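Local atomic coordinates of bifunctional cytochrome P450/NADPH--P450 reductase (PDB entry 7F3H), a protein that probably hydroxylates substrates at its haem domain, a cytochrome P450, using electrons that a fused reductase domain draws from NADPH. Residues Phe32-Arg37 against Leu360-Arg366; Phe278-Leu282 against Ala325-Thr331; Ile318-Leu322 against Ala415-Leu420. One frame throughout, in Å; residues are numbered along the deposited sequence.

In the fold
None of the three interfaces holds a hydrogen bond between its own two segments, yet they differ in setting. Contacts 2 and 3 are buried and share helix 317-329, whose earlier turn (318-322) meets helix 408-425 and whose later one (325-329) meets helix 254-285; Thr-279 of contact 2 also packs on Leu-322 and Leu-419 of contact 3. Contact 1, centred about 18 Å from the middle of the chain, is partly buried and brings charged side chains to its margin. It touches contact 2, where His-365 O and Arg-327 NH1 lie 2.7 Å apart, but not contact 3. Aliphatic packing dominates contact 3, aromatic stacking marks contact 2, and contact 1 mixes both kinds of carbon with arginines.

Contact 1 (Phe32-Arg37 against Leu360-Arg366); sequences FFQLAR and LIPALHR
Phe-33 turns the edge of its ring to the first turn of helix 361-365. Its CE1 lies 3.7 Å from Pro-362 O, and CD1 is equally close to Ala-363 N, both backbone atoms sitting near the ring plane. The torsion that makes this possible carries CG anti to the backbone nitrogen (chi1 173°), swinging the ring from its own helix towards the other. Farther out, the ring and the side chain of Arg-366 cross at about a right angle, and CD of the arginine comes within 3.8 Å of Phe-33 CE1.

Leu-360, the N-cap residue, supplies the second block of packing with its two methyls. CD1 approaches Phe-32 CB at 3.5 Å, close to the plane of that ring, while CD2 rests on Ala-36 CB at the same separation. Beside them Ala-36 and Ala-363 meet methyl to methyl. In P450 nomenclature these elements correspond to helix A and helix K', here inclined at 42°, and the leucine directly follows strand 356-359 of the mixed sheet. Phe-32 and Leu-360 both reach Gln-55 on the adjoining strand 51-56, placing the hydrophobic part of the contact against the sheet.

The outer margin is charged. Arg-37, its chain bent at chi2, presents a face of its guanidinium to Phe-33 CZ of its own helix, which lies over the centre of the group, and its NH2 lies 3.8 Å from Arg-366 CB. Arg-37 NH2 and Arg-366 NH1 are 5.1 Å apart, but Asp-375 OD1 forms salt bridges with both nitrogens, so the two arginines share one carboxylate, which probably eases their mutual repulsion without balancing both charges. Arg-366 also makes a cation-pi contact with Phe-328.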
loop_
_atom_site.group_PDB
_atom_site.type_symbol
_atom_site.label_atom_id
_atom_site.label_comp_id
_atom_site.label_asym_id
_atom_site.label_seq_id
_atom_site.Cartn_x
_atom_site.Cartn_y
_atom_site.Cartn_z
ATOM N N PHE A 32 -19.269 1.740 -1.115
ATOM C CA PHE A 32 -19.447 0.875 0.050
ATOM C C PHE A 32 -19.402 1.687 1.331
ATOM O O PHE A 32 -20.149 1.418 2.273
ATOM C CB PHE A 32 -18.368 -0.203 0.090
ATOM C CG PHE A 32 -18.340 -1.077 -1.117
ATOM C CD1 PHE A 32 -19.489 -1.299 -1.858
ATOM C CD2 PHE A 32 -17.152 -1.680 -1.508
ATOM C CE1 PHE A 32 -19.454 -2.125 -2.963
ATOM C CE2 PHE A 32 -17.108 -2.509 -2.611
ATOM C CZ PHE A 32 -18.261 -2.731 -3.347
ATOM N N PHE A 33 -18.525 2.689 1.373
ATOM C CA PHE A 33 -18.424 3.554 2.543
ATOM C C PHE A 33 -19.732 4.306 2.819
ATOM O O PHE A 33 -20.184 4.374 3.979
ATOM C CB PHE A 33 -17.266 4.513 2.352
ATOM C CG PHE A 33 -17.168 5.539 3.415
ATOM C CD1 PHE A 33 -16.481 5.269 4.592
ATOM C CD2 PHE A 33 -17.750 6.788 3.246
ATOM C CE1 PHE A 33 -16.376 6.223 5.588
ATOM C CE2 PHE A 33 -17.655 7.745 4.240
ATOM C CZ PHE A 33 -16.958 7.456 5.419
ATOM N N GLN A 34 -20.367 4.862 1.769
ATOM C CA GLN A 34 -21.648 5.559 1.965
ATOM C C GLN A 34 -22.723 4.594 2.472
ATOM O O GLN A 34 -23.428 4.885 3.459
ATOM C CB GLN A 34 -22.121 6.225 0.670
ATOM C CG GLN A 34 -21.459 7.552 0.303
ATOM C CD GLN A 34 -21.329 8.572 1.454
ATOM O OE1 GLN A 34 -20.288 9.221 1.595
ATOM N NE2 GLN A 34 -22.384 8.730 2.251
ATOM N N LEU A 35 -22.865 3.429 1.810
ATOM C CA LEU A 35 -23.743 2.400 2.374
ATOM C C LEU A 35 -23.460 2.150 3.842
ATOM O O LEU A 35 -24.392 2.124 4.654
ATOM C CB LEU A 35 -23.673 1.056 1.670
ATOM C CG LEU A 35 -24.524 0.820 0.464
ATOM C CD1 LEU A 35 -24.182 -0.584 -0.076
ATOM C CD2 LEU A 35 -25.954 0.890 1.020
ATOM N N ALA A 36 -22.193 1.909 4.192
ATOM C CA ALA A 36 -21.868 1.583 5.575
ATOM C C ALA A 36 -22.393 2.667 6.503
ATOM O O ALA A 36 -22.926 2.375 7.582
ATOM C CB ALA A 36 -20.364 1.410 5.739
ATOM N N ARG A 37 -22.341 3.923 6.047
ATOM C CA ARG A 37 -22.837 5.011 6.887
ATOM C C ARG A 37 -24.348 4.963 7.037
ATOM O O ARG A 37 -24.870 5.474 8.032
ATOM C CB ARG A 37 -22.462 6.360 6.271
ATOM C CG ARG A 37 -21.079 6.820 6.590
ATOM C CD ARG A 37 -20.941 7.184 8.067
ATOM N NE ARG A 37 -19.803 8.077 8.255
ATOM C CZ ARG A 37 -18.596 7.675 8.638
ATOM N NH1 ARG A 37 -18.370 6.383 8.860
ATOM N NH2 ARG A 37 -17.614 8.566 8.777
ATOM N N LEU A 360 -14.091 -3.332 5.437
ATOM C CA LEU A 360 -14.318 -2.025 4.806
ATOM C C LEU A 360 -13.512 -0.956 5.557
ATOM O O LEU A 360 -14.028 -0.184 6.369
ATOM C CB LEU A 360 -15.815 -1.730 4.758
ATOM C CG LEU A 360 -16.257 -0.492 3.995
ATOM C CD1 LEU A 360 -15.800 -0.521 2.516
ATOM C CD2 LEU A 360 -17.774 -0.344 4.120
ATOM N N ILE A 361 -12.213 -0.901 5.206
ATOM C CA ILE A 361 -11.247 -0.118 5.991
ATOM C C ILE A 361 -11.657 1.338 6.171
ATOM O O ILE A 361 -11.566 1.847 7.299
ATOM C CB ILE A 361 -9.846 -0.254 5.369
ATOM C CG1 ILE A 361 -9.342 -1.703 5.330
ATOM C CG2 ILE A 361 -8.827 0.622 6.107
ATOM C CD1 ILE A 361 -9.129 -2.366 6.746
ATOM N N PRO A 362 -12.082 2.076 5.146
ATOM C CA PRO A 362 -12.495 3.460 5.401
ATOM C C PRO A 362 -13.605 3.572 6.426
ATOM O O PRO A 362 -13.571 4.472 7.277
ATOM C CB PRO A 362 -12.949 3.960 4.026
ATOM C CG PRO A 362 -12.336 3.052 3.079
ATOM C CD PRO A 362 -12.177 1.738 3.719
ATOM N N ALA A 363 -14.600 2.681 6.369
ATOM C CA ALA A 363 -15.681 2.756 7.338
ATOM C C ALA A 363 -15.187 2.363 8.728
ATOM O O ALA A 363 -15.612 2.951 9.729
ATOM C CB ALA A 363 -16.847 1.884 6.884
ATOM N N LEU A 364 -14.303 1.359 8.808
ATOM C CA LEU A 364 -13.718 0.940 10.087
ATOM C C LEU A 364 -12.832 2.033 10.690
ATOM O O LEU A 364 -12.882 2.311 11.902
ATOM C CB LEU A 364 -12.929 -0.352 9.883
ATOM C CG LEU A 364 -12.049 -0.824 11.044
ATOM C CD1 LEU A 364 -12.856 -1.313 12.238
ATOM C CD2 LEU A 364 -11.145 -1.887 10.563
ATOM N N HIS A 365 -11.976 2.628 9.863
ATOM C CA HIS A 365 -11.046 3.647 10.308
ATOM C C HIS A 365 -11.757 4.911 10.761
ATOM O O HIS A 365 -11.109 5.803 11.333
ATOM C CB HIS A 365 -10.072 3.937 9.183
ATOM C CG HIS A 365 -8.941 2.962 9.110
ATOM N ND1 HIS A 365 -7.867 3.134 8.266
ATOM C CD2 HIS A 365 -8.696 1.825 9.806
ATOM C CE1 HIS A 365 -7.007 2.143 8.441
ATOM N NE2 HIS A 365 -7.485 1.337 9.375
ATOM N N ARG A 366 -13.053 5.024 10.455
ATOM C CA ARG A 366 -13.885 6.160 10.812
ATOM C C ARG A 366 -15.109 5.768 11.640
ATOM O O ARG A 366 -16.101 6.500 11.650
ATOM C CB ARG A 366 -14.339 6.863 9.541
ATOM C CG ARG A 366 -13.247 7.540 8.803
ATOM C CD ARG A 366 -13.888 8.237 7.657
ATOM N NE ARG A 366 -12.913 8.592 6.651
ATOM C CZ ARG A 366 -12.733 9.832 6.215
ATOM N NH1 ARG A 366 -13.480 10.801 6.719
ATOM N NH2 ARG A 366 -11.805 10.096 5.289
#

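Contact 2 (Phe278-Leu282 against Ala325-Thr331); sequences FTLYL and ALRFWST. With HEM (protoporphyrin IX containing Fe), chain E.
The backbone bond from Trp-329 N to Ala-325 O (2.7 Å) closes a turn whose two ends both meet the helix of Phe-278. At one end, the Phe-278 ring and the five-membered ring of Trp-329 form an offset stack, with centroids 4.4 Å apart and planes only 3° from parallel. Trp-329 CG stands anti to the carbonyl carbon (chi1 -71°), which lays the indole along the phenyl ring. Trp-329 CB adds a CH-pi contact over the face of that ring, 3.6 Å from its centroid. A valine in place of Phe-278 would probably leave the indole without its stacking partner, freer to turn.

At the other end, Ala-325 CB sits between Leu-282 CD1 (3.6 Å) and Thr-279 OG1 (3.4 Å), the hydroxyl being hydrogen-bonded to Leu-275 O. Leu-282 sends CD2 to the edge of the Phe-328 ring. Thr-331 turns CG2 to the edge of the Phe-278 ring, while its OG1 hydrogen-bonds to Thr-271 O and comes within 3.4 Å of haem CBC, linking this packing to the cofactor pocket.

Helix 254-285 and helix 317-329, the long central helix and helix K of the P450 fold, run at 99°, and strand 444-446 lays Ile-444 against both Phe-278 and Trp-329.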
loop_
_atom_site.group_PDB
_atom_site.type_symbol
_atom_site.label_atom_id
_atom_site.label_comp_id
_atom_site.label_asym_id
_atom_site.label_seq_id
_atom_site.Cartn_x
_atom_site.Cartn_y
_atom_site.Cartn_z
ATOM N N PHE A 278 -1.486 10.997 -0.832
ATOM C CA PHE A 278 -2.583 11.362 0.052
ATOM C C PHE A 278 -2.093 12.277 1.162
ATOM O O PHE A 278 -2.800 13.203 1.567
ATOM C CB PHE A 278 -3.250 10.112 0.641
ATOM C CG PHE A 278 -4.355 9.534 -0.227
ATOM C CD1 PHE A 278 -5.452 10.302 -0.585
ATOM C CD2 PHE A 278 -4.278 8.226 -0.706
ATOM C CE1 PHE A 278 -6.459 9.778 -1.395
ATOM C CE2 PHE A 278 -5.290 7.703 -1.522
ATOM C CZ PHE A 278 -6.377 8.486 -1.860
ATOM N N THR A 279 -0.875 12.050 1.654
ATOM C CA THR A 279 -0.350 12.902 2.719
ATOM C C THR A 279 -0.120 14.322 2.231
ATOM O O THR A 279 -0.452 15.289 2.928
ATOM C CB THR A 279 0.928 12.292 3.276
ATOM O OG1 THR A 279 0.616 11.004 3.835
ATOM C CG2 THR A 279 1.542 13.193 4.344
ATOM N N LEU A 280 0.486 14.482 1.057
ATOM C CA LEU A 280 0.642 15.838 0.539
ATOM C C LEU A 280 -0.720 16.495 0.334
ATOM O O LEU A 280 -0.897 17.678 0.651
ATOM C CB LEU A 280 1.453 15.832 -0.744
ATOM C CG LEU A 280 2.907 15.422 -0.555
ATOM C CD1 LEU A 280 3.508 15.220 -1.932
ATOM C CD2 LEU A 280 3.673 16.493 0.175
ATOM N N TYR A 281 -1.712 15.736 -0.161
ATOM C CA TYR A 281 -3.080 16.262 -0.256
ATOM C C TYR A 281 -3.598 16.729 1.108
ATOM O O TYR A 281 -4.172 17.826 1.230
ATOM C CB TYR A 281 -4.031 15.204 -0.811
ATOM C CG TYR A 281 -5.483 15.605 -0.715
ATOM C CD1 TYR A 281 -6.022 16.567 -1.571
ATOM C CD2 TYR A 281 -6.316 15.058 0.260
ATOM C CE1 TYR A 281 -7.355 16.951 -1.477
ATOM C CE2 TYR A 281 -7.651 15.436 0.370
ATOM C CZ TYR A 281 -8.160 16.388 -0.496
ATOM O OH TYR A 281 -9.473 16.775 -0.411
ATOM N N LEU A 282 -3.485 15.861 2.129
ATOM C CA LEU A 282 -4.014 16.163 3.465
ATOM C C LEU A 282 -3.312 17.358 4.089
ATOM O O LEU A 282 -3.938 18.167 4.780
ATOM C CB LEU A 282 -3.879 14.951 4.377
ATOM C CG LEU A 282 -4.820 13.828 3.953
ATOM C CD1 LEU A 282 -4.542 12.549 4.723
ATOM C CD2 LEU A 282 -6.316 14.280 4.065
ATOM N N ALA A 325 -2.870 9.937 8.191
ATOM C CA ALA A 325 -3.186 9.882 6.765
ATOM C C ALA A 325 -3.641 8.484 6.388
ATOM O O ALA A 325 -4.643 8.319 5.685
ATOM C CB ALA A 325 -1.984 10.304 5.919
ATOM N N LEU A 326 -2.974 7.460 6.940
ATOM C CA LEU A 326 -3.401 6.082 6.726
ATOM C C LEU A 326 -4.756 5.812 7.388
ATOM O O LEU A 326 -5.487 4.925 6.955
ATOM C CB LEU A 326 -2.335 5.119 7.249
ATOM C CG LEU A 326 -1.058 4.932 6.414
ATOM C CD1 LEU A 326 -0.096 3.968 7.072
ATOM C CD2 LEU A 326 -1.330 4.474 4.982
ATOM N N ARG A 327 -5.125 6.559 8.428
ATOM C CA ARG A 327 -6.495 6.386 8.914
ATOM C C ARG A 327 -7.523 6.969 7.935
ATOM O O ARG A 327 -8.546 6.337 7.670
ATOM C CB ARG A 327 -6.677 6.986 10.312
ATOM C CG ARG A 327 -7.997 6.571 10.969
ATOM C CD ARG A 327 -8.139 7.162 12.354
ATOM N NE ARG A 327 -8.389 8.596 12.288
ATOM C CZ ARG A 327 -9.583 9.137 12.068
ATOM N NH1 ARG A 327 -10.642 8.352 11.896
ATOM N NH2 ARG A 327 -9.704 10.459 11.991
ATOM N N PHE A 328 -7.281 8.175 7.387
ATOM C CA PHE A 328 -8.196 8.722 6.377
ATOM C C PHE A 328 -8.174 7.940 5.064
ATOM O O PHE A 328 -9.227 7.784 4.437
ATOM C CB PHE A 328 -7.913 10.183 5.993
ATOM C CG PHE A 328 -8.533 11.212 6.879
ATOM C CD1 PHE A 328 -9.263 10.852 7.995
ATOM C CD2 PHE A 328 -8.618 12.526 6.434
ATOM C CE1 PHE A 328 -9.888 11.812 8.782
ATOM C CE2 PHE A 328 -9.263 13.504 7.187
ATOM C CZ PHE A 328 -9.901 13.138 8.381
ATOM N N TRP A 329 -6.998 7.538 4.572
ATOM C CA TRP A 329 -6.848 7.110 3.169
ATOM C C TRP A 329 -5.868 5.931 3.049
ATOM O O TRP A 329 -4.886 5.962 2.317
ATOM C CB TRP A 329 -6.411 8.289 2.286
ATOM C CG TRP A 329 -7.500 9.315 2.087
ATOM C CD1 TRP A 329 -7.546 10.593 2.584
ATOM C CD2 TRP A 329 -8.719 9.127 1.348
ATOM N NE1 TRP A 329 -8.726 11.213 2.191
ATOM C CE2 TRP A 329 -9.464 10.323 1.448
ATOM C CE3 TRP A 329 -9.242 8.063 0.601
ATOM C CZ2 TRP A 329 -10.698 10.483 0.828
ATOM C CZ3 TRP A 329 -10.473 8.220 -0.007
ATOM C CH2 TRP A 329 -11.187 9.424 0.105
ATOM N N SER A 330 -6.143 4.873 3.813
ATOM C CA SER A 330 -5.411 3.612 3.704
ATOM C C SER A 330 -5.499 3.054 2.280
ATOM O O SER A 330 -6.598 2.850 1.736
ATOM C CB SER A 330 -5.990 2.642 4.738
ATOM O OG SER A 330 -5.205 1.496 4.929
ATOM N N THR A 331 -4.338 2.768 1.682
ATOM C CA THR A 331 -4.293 2.591 0.240
ATOM C C THR A 331 -4.641 1.177 -0.223
ATOM O O THR A 331 -4.943 0.994 -1.408
ATOM C CB THR A 331 -2.921 3.017 -0.317
ATOM O OG1 THR A 331 -1.865 2.287 0.333
ATOM C CG2 THR A 331 -2.692 4.522 -0.075
HETATM C CHA HEM E . 0.900 -7.172 2.703
HETATM C CHB HEM E . 5.238 -5.769 1.021
HETATM C CHC HEM E . 3.951 -1.110 1.648
HETATM C CHD HEM E . -0.475 -2.515 3.045
HETATM C C1A HEM E . 2.179 -7.193 2.204
HETATM C C2A HEM E . 2.909 -8.382 1.819
HETATM C C3A HEM E . 4.126 -8.018 1.386
HETATM C C4A HEM E . 4.176 -6.564 1.406
HETATM C CMA HEM E . 5.246 -8.966 0.886
HETATM C CAA HEM E . 2.379 -9.811 2.012
HETATM C CBA HEM E . 2.880 -10.304 3.374
HETATM C CGA HEM E . 2.485 -11.755 3.649
HETATM O O1A HEM E . 3.395 -12.508 4.094
HETATM O O2A HEM E . 1.348 -12.232 3.351
HETATM C C1B HEM E . 5.299 -4.392 1.077
HETATM C C2B HEM E . 6.445 -3.559 0.736
HETATM C C3B HEM E . 6.092 -2.281 0.962
HETATM C C4B HEM E . 4.701 -2.264 1.377
HETATM C CMB HEM E . 7.816 -4.110 0.295
HETATM C CAB HEM E . 6.855 -0.961 0.715
HETATM C CBB HEM E . 8.038 -0.867 0.102
HETATM C C1C HEM E . 2.631 -1.070 2.069
HETATM C C2C HEM E . 1.851 0.122 2.426
HETATM C C3C HEM E . 0.635 -0.329 2.787
HETATM C C4C HEM E . 0.618 -1.759 2.718
HETATM C CMC HEM E . 2.351 1.594 2.342
HETATM C CAC HEM E . -0.613 0.395 3.270
HETATM C CBC HEM E . -0.649 1.710 3.428
HETATM C C1D HEM E . -0.494 -3.896 3.070
HETATM C C2D HEM E . -1.649 -4.730 3.392
HETATM C C3D HEM E . -1.246 -5.997 3.297
HETATM C C4D HEM E . 0.147 -6.033 2.900
HETATM C CMD HEM E . -3.072 -4.256 3.789
HETATM C CAD HEM E . -2.140 -7.197 3.547
HETATM C CBD HEM E . -2.772 -7.452 2.205
HETATM C CGD HEM E . -3.805 -8.524 2.288
HETATM O O1D HEM E . -4.108 -9.050 1.190
HETATM O O2D HEM E . -4.312 -8.843 3.413
HETATM N NA HEM E . 2.974 -6.106 1.908
HETATM N NB HEM E . 4.265 -3.577 1.473
HETATM N NC HEM E . 1.833 -2.193 2.247
HETATM N ND HEM E . 0.578 -4.725 2.779
HETATM FE FE HEM E . 2.403 -4.167 2.232
#

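Contact 3 (Ile318-Leu322 against Ala415-Leu420); sequences IPRIL and AKLALL
Leu-322 rests its CD1 methyl against Ala-415 CB and the backbone nitrogen of Lys-416, each at 3.6 Å, which makes this the tight end of the contact. The other methyl, CD2, meets Leu-419 CD1 tip to tip at 3.7 Å. The first torsion of Leu-322 (chi1 -76°) sets CG anti to the carbonyl carbon, and the extended second torsion then projects both methyls across the gap between the helices. Leu-322, Ala-415 and Leu-419 are all buried, and Thr-279 of helix 254-285 touches both leucines.

One turn earlier, Ile-318 fits less closely. Its CG2 branch, anti to the backbone nitrogen, lies 3.9 Å from Lys-416 CA, whereas CD1 reaches Leu-420 N at 4.0 Å; Val-297 of helix 287-300 packs on both Ile-318 and Leu-420.

The solvent side is looser still. There Lys-416 runs out extended beyond CG and crosses the ring of Pro-319 at about a right angle, its CD no nearer than 4.0 Å to Pro-319 CG. Both residues are partly exposed, and the contact is between carbon chains rather than a polar bond.

The local axes are inclined at 118°, with a closest approach of 9.9 Å. Such steeply crossed packing joins helices K and L in the helical core of cytochromes P450, where helix L follows the cysteine-ligand loop; consistently, the Ala-415 side chain is about 7 Å from the haem.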
loop_
_atom_site.group_PDB
_atom_site.type_symbol
_atom_site.label_atom_id
_atom_site.label_comp_id
_atom_site.label_asym_id
_atom_site.label_seq_id
_atom_site.Cartn_x
_atom_site.Cartn_y
_atom_site.Cartn_z
ATOM N N ILE A 318 5.925 14.159 11.851
ATOM C CA ILE A 318 5.780 13.516 10.535
ATOM C C ILE A 318 5.289 12.068 10.653
ATOM O O ILE A 318 4.360 11.691 9.920
ATOM C CB ILE A 318 7.080 13.658 9.743
ATOM C CG1 ILE A 318 7.181 15.076 9.156
ATOM C CG2 ILE A 318 7.222 12.609 8.675
ATOM C CD1 ILE A 318 8.473 15.325 8.380
ATOM N N PRO A 319 5.860 11.212 11.528
ATOM C CA PRO A 319 5.239 9.904 11.771
ATOM C C PRO A 319 3.758 9.979 12.127
ATOM O O PRO A 319 2.962 9.169 11.638
ATOM C CB PRO A 319 6.067 9.342 12.939
ATOM C CG PRO A 319 7.369 10.005 12.841
ATOM C CD PRO A 319 7.100 11.375 12.317
ATOM N N ARG A 320 3.353 10.897 13.009
ATOM C CA ARG A 320 1.944 10.902 13.401
ATOM C C ARG A 320 1.055 11.384 12.260
ATOM O O ARG A 320 -0.065 10.874 12.075
ATOM C CB ARG A 320 1.787 11.749 14.648
ATOM C CG ARG A 320 2.338 11.054 15.901
ATOM C CD ARG A 320 2.000 11.834 17.171
ATOM N NE ARG A 320 2.786 13.055 17.309
ATOM C CZ ARG A 320 2.286 14.291 17.424
ATOM N NH1 ARG A 320 0.965 14.506 17.404
ATOM N NH2 ARG A 320 3.121 15.324 17.570
ATOM N N ILE A 321 1.572 12.295 11.438
ATOM C CA ILE A 321 0.890 12.671 10.204
ATOM C C ILE A 321 0.612 11.442 9.366
ATOM O O ILE A 321 -0.494 11.269 8.845
ATOM C CB ILE A 321 1.736 13.674 9.393
ATOM C CG1 ILE A 321 1.662 15.067 10.005
ATOM C CG2 ILE A 321 1.290 13.677 7.938
ATOM C CD1 ILE A 321 2.727 15.970 9.466
ATOM N N LEU A 322 1.633 10.594 9.197
ATOM C CA LEU A 322 1.474 9.426 8.335
ATOM C C LEU A 322 0.459 8.451 8.921
ATOM O O LEU A 322 -0.396 7.928 8.188
ATOM C CB LEU A 322 2.824 8.747 8.091
ATOM C CG LEU A 322 3.790 9.432 7.103
ATOM C CD1 LEU A 322 5.145 8.700 7.037
ATOM C CD2 LEU A 322 3.200 9.508 5.693
ATOM N N ALA A 415 8.662 7.010 3.480
ATOM C CA ALA A 415 7.734 8.148 3.476
ATOM C C ALA A 415 8.150 9.239 4.461
ATOM O O ALA A 415 8.121 10.437 4.128
ATOM C CB ALA A 415 6.337 7.647 3.822
ATOM N N LYS A 416 8.513 8.853 5.694
ATOM C CA LYS A 416 9.068 9.826 6.623
ATOM C C LYS A 416 10.204 10.605 5.966
ATOM O O LYS A 416 10.211 11.842 5.987
ATOM C CB LYS A 416 9.556 9.121 7.889
ATOM C CG LYS A 416 8.473 8.562 8.760
ATOM C CD LYS A 416 9.085 7.820 9.924
ATOM C CE LYS A 416 8.131 6.755 10.430
ATOM N NZ LYS A 416 8.412 6.225 11.797
ATOM N N LEU A 417 11.152 9.891 5.334
ATOM C CA LEU A 417 12.338 10.534 4.759
ATOM C C LEU A 417 11.992 11.443 3.588
ATOM O O LEU A 417 12.539 12.549 3.453
ATOM C CB LEU A 417 13.330 9.474 4.300
ATOM C CG LEU A 417 14.529 10.002 3.532
ATOM C CD1 LEU A 417 15.333 10.988 4.365
ATOM C CD2 LEU A 417 15.386 8.833 3.116
ATOM N N ALA A 418 11.151 10.950 2.683
ATOM C CA ALA A 418 10.719 11.750 1.545
ATOM C C ALA A 418 10.101 13.051 2.029
ATOM O O ALA A 418 10.437 14.135 1.535
ATOM C CB ALA A 418 9.727 10.961 0.684
ATOM N N LEU A 419 9.196 12.954 3.007
ATOM C CA LEU A 419 8.497 14.138 3.495
ATOM C C LEU A 419 9.471 15.107 4.149
ATOM O O LEU A 419 9.411 16.321 3.916
ATOM C CB LEU A 419 7.404 13.706 4.481
ATOM C CG LEU A 419 6.073 13.290 3.824
ATOM C CD1 LEU A 419 5.081 12.516 4.745
ATOM C CD2 LEU A 419 5.395 14.523 3.234
ATOM N N LEU A 420 10.378 14.572 4.972
ATOM C CA LEU A 420 11.412 15.368 5.615
ATOM C C LEU A 420 12.198 16.182 4.596
ATOM O O LEU A 420 12.339 17.405 4.727
ATOM C CB LEU A 420 12.345 14.429 6.395
ATOM C CG LEU A 420 13.542 15.032 7.125
ATOM C CD1 LEU A 420 13.064 16.067 8.137
ATOM C CD2 LEU A 420 14.338 13.941 7.776
#